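Local structure of selenium-binding protein (Sulfolobus tokodaii, 2ECE) at residues A[257-265]-A[454-462]. The protein is of unknown function but, as a beta-propeller of the selenium-binding protein family, may bind selenium. Residues are numbered along the deposited sequence; the frame is centred on the assembly and turned at random.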
loop_
_atom_site.group_PDB
_atom_site.type_symbol
_atom_site.label_atom_id
_atom_site.label_comp_id
_atom_site.label_asym_id
_atom_site.label_seq_id
_atom_site.Cartn_x
_atom_site.Cartn_y
_atom_site.Cartn_z
ATOM N N ARG A 257 9.140 1.798 -1.293
ATOM C CA ARG A 257 9.603 0.540 -0.733
ATOM C C ARG A 257 11.114 0.447 -0.555
ATOM O O ARG A 257 11.843 0.104 -1.484
ATOM C CB ARG A 257 9.131 -0.629 -1.607
ATOM C CG ARG A 257 7.610 -0.766 -1.730
ATOM C CD ARG A 257 6.946 -1.234 -0.423
ATOM N NE ARG A 257 5.514 -1.488 -0.614
ATOM C CZ ARG A 257 4.569 -0.552 -0.601
ATOM N NH1 ARG A 257 4.883 0.719 -0.390
ATOM N NH2 ARG A 257 3.307 -0.885 -0.833
ATOM N N PRO A 258 11.605 0.792 0.644
ATOM C CA PRO A 258 13.043 0.725 0.930
ATOM C C PRO A 258 13.406 -0.767 0.901
ATOM O O PRO A 258 12.531 -1.611 1.124
ATOM C CB PRO A 258 13.139 1.263 2.361
ATOM C CG PRO A 258 11.924 2.154 2.495
ATOM C CD PRO A 258 10.858 1.365 1.779
ATOM N N LEU A 259 14.660 -1.112 0.616
ATOM C CA LEU A 259 15.012 -2.527 0.666
ATOM C C LEU A 259 14.895 -2.872 2.154
ATOM O O LEU A 259 15.040 -1.995 3.016
ATOM C CB LEU A 259 16.438 -2.783 0.165
ATOM C CG LEU A 259 16.667 -2.681 -1.349
ATOM C CD1 LEU A 259 17.992 -3.361 -1.702
ATOM C CD2 LEU A 259 15.536 -3.347 -2.102
ATOM N N HIS A 260 14.616 -4.131 2.460
ATOM C CA HIS A 260 14.449 -4.547 3.847
ATOM C C HIS A 260 15.738 -4.535 4.673
ATOM O O HIS A 260 15.710 -4.260 5.878
ATOM C CB HIS A 260 13.788 -5.923 3.874
ATOM C CG HIS A 260 12.448 -5.953 3.200
ATOM N ND1 HIS A 260 11.306 -5.440 3.781
ATOM C CD2 HIS A 260 12.079 -6.389 1.973
ATOM C CE1 HIS A 260 10.294 -5.558 2.940
ATOM N NE2 HIS A 260 10.737 -6.130 1.836
ATOM N N ASP A 261 16.857 -4.829 4.019
ATOM C CA ASP A 261 18.174 -4.845 4.664
ATOM C C ASP A 261 18.515 -3.389 4.977
ATOM O O ASP A 261 18.767 -2.605 4.064
ATOM C CB ASP A 261 19.206 -5.413 3.690
ATOM C CG ASP A 261 20.588 -5.578 4.309
ATOM O OD1 ASP A 261 20.904 -4.912 5.318
ATOM O OD2 ASP A 261 21.371 -6.378 3.759
ATOM N N PRO A 262 18.551 -3.013 6.266
ATOM C CA PRO A 262 18.861 -1.627 6.629
ATOM C C PRO A 262 20.254 -1.113 6.274
ATOM O O PRO A 262 20.508 0.093 6.364
ATOM C CB PRO A 262 18.597 -1.604 8.134
ATOM C CG PRO A 262 19.038 -2.970 8.552
ATOM C CD PRO A 262 18.418 -3.851 7.473
ATOM N N THR A 263 21.157 -2.004 5.876
ATOM C CA THR A 263 22.502 -1.564 5.506
ATOM C C THR A 263 22.468 -1.020 4.088
ATOM O O THR A 263 23.433 -0.418 3.613
ATOM C CB THR A 263 23.540 -2.714 5.576
ATOM O OG1 THR A 263 23.205 -3.735 4.631
ATOM C CG2 THR A 263 23.574 -3.308 6.961
ATOM N N LYS A 264 21.339 -1.222 3.419
ATOM C CA LYS A 264 21.165 -0.756 2.049
ATOM C C LYS A 264 20.394 0.554 2.021
ATOM O O LYS A 264 19.243 0.618 2.458
ATOM C CB LYS A 264 20.394 -1.796 1.238
ATOM C CG LYS A 264 21.024 -3.180 1.218
ATOM C CD LYS A 264 22.193 -3.247 0.252
ATOM C CE LYS A 264 22.689 -4.679 0.069
ATOM N NZ LYS A 264 23.372 -5.214 1.282
ATOM N N LEU A 265 21.001 1.603 1.493
ATOM C CA LEU A 265 20.290 2.864 1.457
ATOM C C LEU A 265 19.661 3.137 0.123
ATOM O O LEU A 265 20.041 4.062 -0.597
ATOM C CB LEU A 265 21.194 4.015 1.861
ATOM C CG LEU A 265 21.248 4.033 3.383
ATOM C CD1 LEU A 265 22.521 3.361 3.862
ATOM C CD2 LEU A 265 21.142 5.468 3.859
ATOM N N ALA A 454 5.615 -8.517 4.091
ATOM C CA ALA A 454 6.655 -7.757 3.412
ATOM C C ALA A 454 6.523 -6.229 3.389
ATOM O O ALA A 454 7.457 -5.547 2.958
ATOM C CB ALA A 454 6.808 -8.276 1.987
ATOM N N SER A 455 5.393 -5.681 3.830
ATOM C CA SER A 455 5.237 -4.226 3.815
ATOM C C SER A 455 4.754 -3.672 5.149
ATOM O O SER A 455 4.481 -2.479 5.273
ATOM C CB SER A 455 4.261 -3.796 2.712
ATOM O OG SER A 455 2.912 -4.020 3.093
ATOM N N SER A 456 4.673 -4.537 6.149
ATOM C CA SER A 456 4.196 -4.135 7.463
ATOM C C SER A 456 5.295 -3.811 8.468
ATOM O O SER A 456 5.066 -3.040 9.399
ATOM C CB SER A 456 3.326 -5.241 8.055
ATOM O OG SER A 456 4.118 -6.378 8.359
ATOM N N ASP A 457 6.476 -4.404 8.278
ATOM C CA ASP A 457 7.600 -4.232 9.198
ATOM C C ASP A 457 8.884 -3.691 8.583
ATOM O O ASP A 457 9.179 -3.932 7.417
ATOM C CB ASP A 457 7.966 -5.577 9.841
ATOM C CG ASP A 457 6.904 -6.099 10.775
ATOM O OD1 ASP A 457 5.718 -6.106 10.388
ATOM O OD2 ASP A 457 7.267 -6.519 11.893
ATOM N N SER A 458 9.646 -2.961 9.389
ATOM C CA SER A 458 10.949 -2.458 8.966
ATOM C C SER A 458 11.875 -3.011 10.049
ATOM O O SER A 458 11.440 -3.258 11.173
ATOM C CB SER A 458 10.989 -0.924 8.910
ATOM O OG SER A 458 10.614 -0.343 10.141
ATOM N N TYR A 459 13.139 -3.225 9.717
ATOM C CA TYR A 459 14.056 -3.814 10.684
ATOM C C TYR A 459 15.267 -2.947 11.029
ATOM O O TYR A 459 15.661 -2.076 10.248
ATOM C CB TYR A 459 14.496 -5.177 10.148
ATOM C CG TYR A 459 13.331 -5.980 9.603
ATOM C CD1 TYR A 459 12.929 -5.852 8.269
ATOM C CD2 TYR A 459 12.581 -6.806 10.437
ATOM C CE1 TYR A 459 11.805 -6.522 7.784
ATOM C CE2 TYR A 459 11.453 -7.482 9.962
ATOM C CZ TYR A 459 11.072 -7.331 8.639
ATOM O OH TYR A 459 9.949 -7.975 8.181
ATOM N N CYS A 460 15.842 -3.178 12.207
ATOM C CA CYS A 460 17.011 -2.416 12.628
ATOM C C CYS A 460 18.308 -3.214 12.588
ATOM O O CYS A 460 19.366 -2.694 12.931
ATOM C CB CYS A 460 16.807 -1.835 14.031
ATOM S SG CYS A 460 16.081 -0.167 13.989
ATOM N N TYR A 461 18.237 -4.469 12.167
ATOM C CA TYR A 461 19.439 -5.293 12.104
ATOM C C TYR A 461 19.531 -6.030 10.778
ATOM O O TYR A 461 18.525 -6.497 10.242
ATOM C CB TYR A 461 19.470 -6.279 13.279
ATOM C CG TYR A 461 19.274 -5.581 14.604
ATOM C CD1 TYR A 461 17.989 -5.286 15.072
ATOM C CD2 TYR A 461 20.371 -5.112 15.341
ATOM C CE1 TYR A 461 17.801 -4.538 16.231
ATOM C CE2 TYR A 461 20.189 -4.356 16.501
ATOM C CZ TYR A 461 18.900 -4.070 16.935
ATOM O OH TYR A 461 18.706 -3.282 18.044
ATOM N N PRO A 462 20.747 -6.134 10.226
ATOM C CA PRO A 462 20.981 -6.810 8.949
ATOM C C PRO A 462 20.877 -8.328 9.007
ATOM O O PRO A 462 20.727 -8.971 7.969
ATOM C CB PRO A 462 22.379 -6.341 8.572
ATOM C CG PRO A 462 23.053 -6.279 9.899
ATOM C CD PRO A 462 22.006 -5.575 10.752
ATOM O OXT PRO A 462 20.983 -8.863 10.131
HETATM O O HOH W 1 11.143 -3.707 5.849
HETATM O O HOH W 2 13.822 -2.732 7.130
#
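OD1 of D261 is gripped by two donors from T263, OG1 at 2.7 Å and the backbone N at 3.0 Å. Both come from the same face of the carboxylate, well out of its plane. The N-H bond closes an Asx turn at the start of the type I turn from D261 to K264, in the loop that joins strands 250-258 and 266-274 of one beta-propeller sheet; the C-terminal tail runs past this loop. There OD1 of D261 rests 3.8 Å from CB of the C-terminal P462. Chi1 of -175° sets CG of D261 opposite its own backbone N, which brings OD1 to N and OG1 of T263. NZ of K264 forms a salt bridge with OD2 of D261, its hydrogen bond being long and weak at 3.4 Å. A leucine in place of D261 would probably leave OG1 and N of T263 without their shared acceptor and the threonine freer to turn away from P462.

No direct hydrogen bond joins the two segments. P262 instead wedges its ring against the tail backbone, CB lying 3.6 Å from O of Y459, while CG2 of T263 meets CB of P462. The disulfide from C460 to C86 ties down the tail here. H260 and Y459 run alongside each other, CE1 of Y459 4.2 Å from ND1 of H260, and H260 gives NE2 to O of I328. Two waters link the segments: one connects O of H260 with N of Y459, and the other, 2.7 Å from ND1 of H260, donates to O of D457.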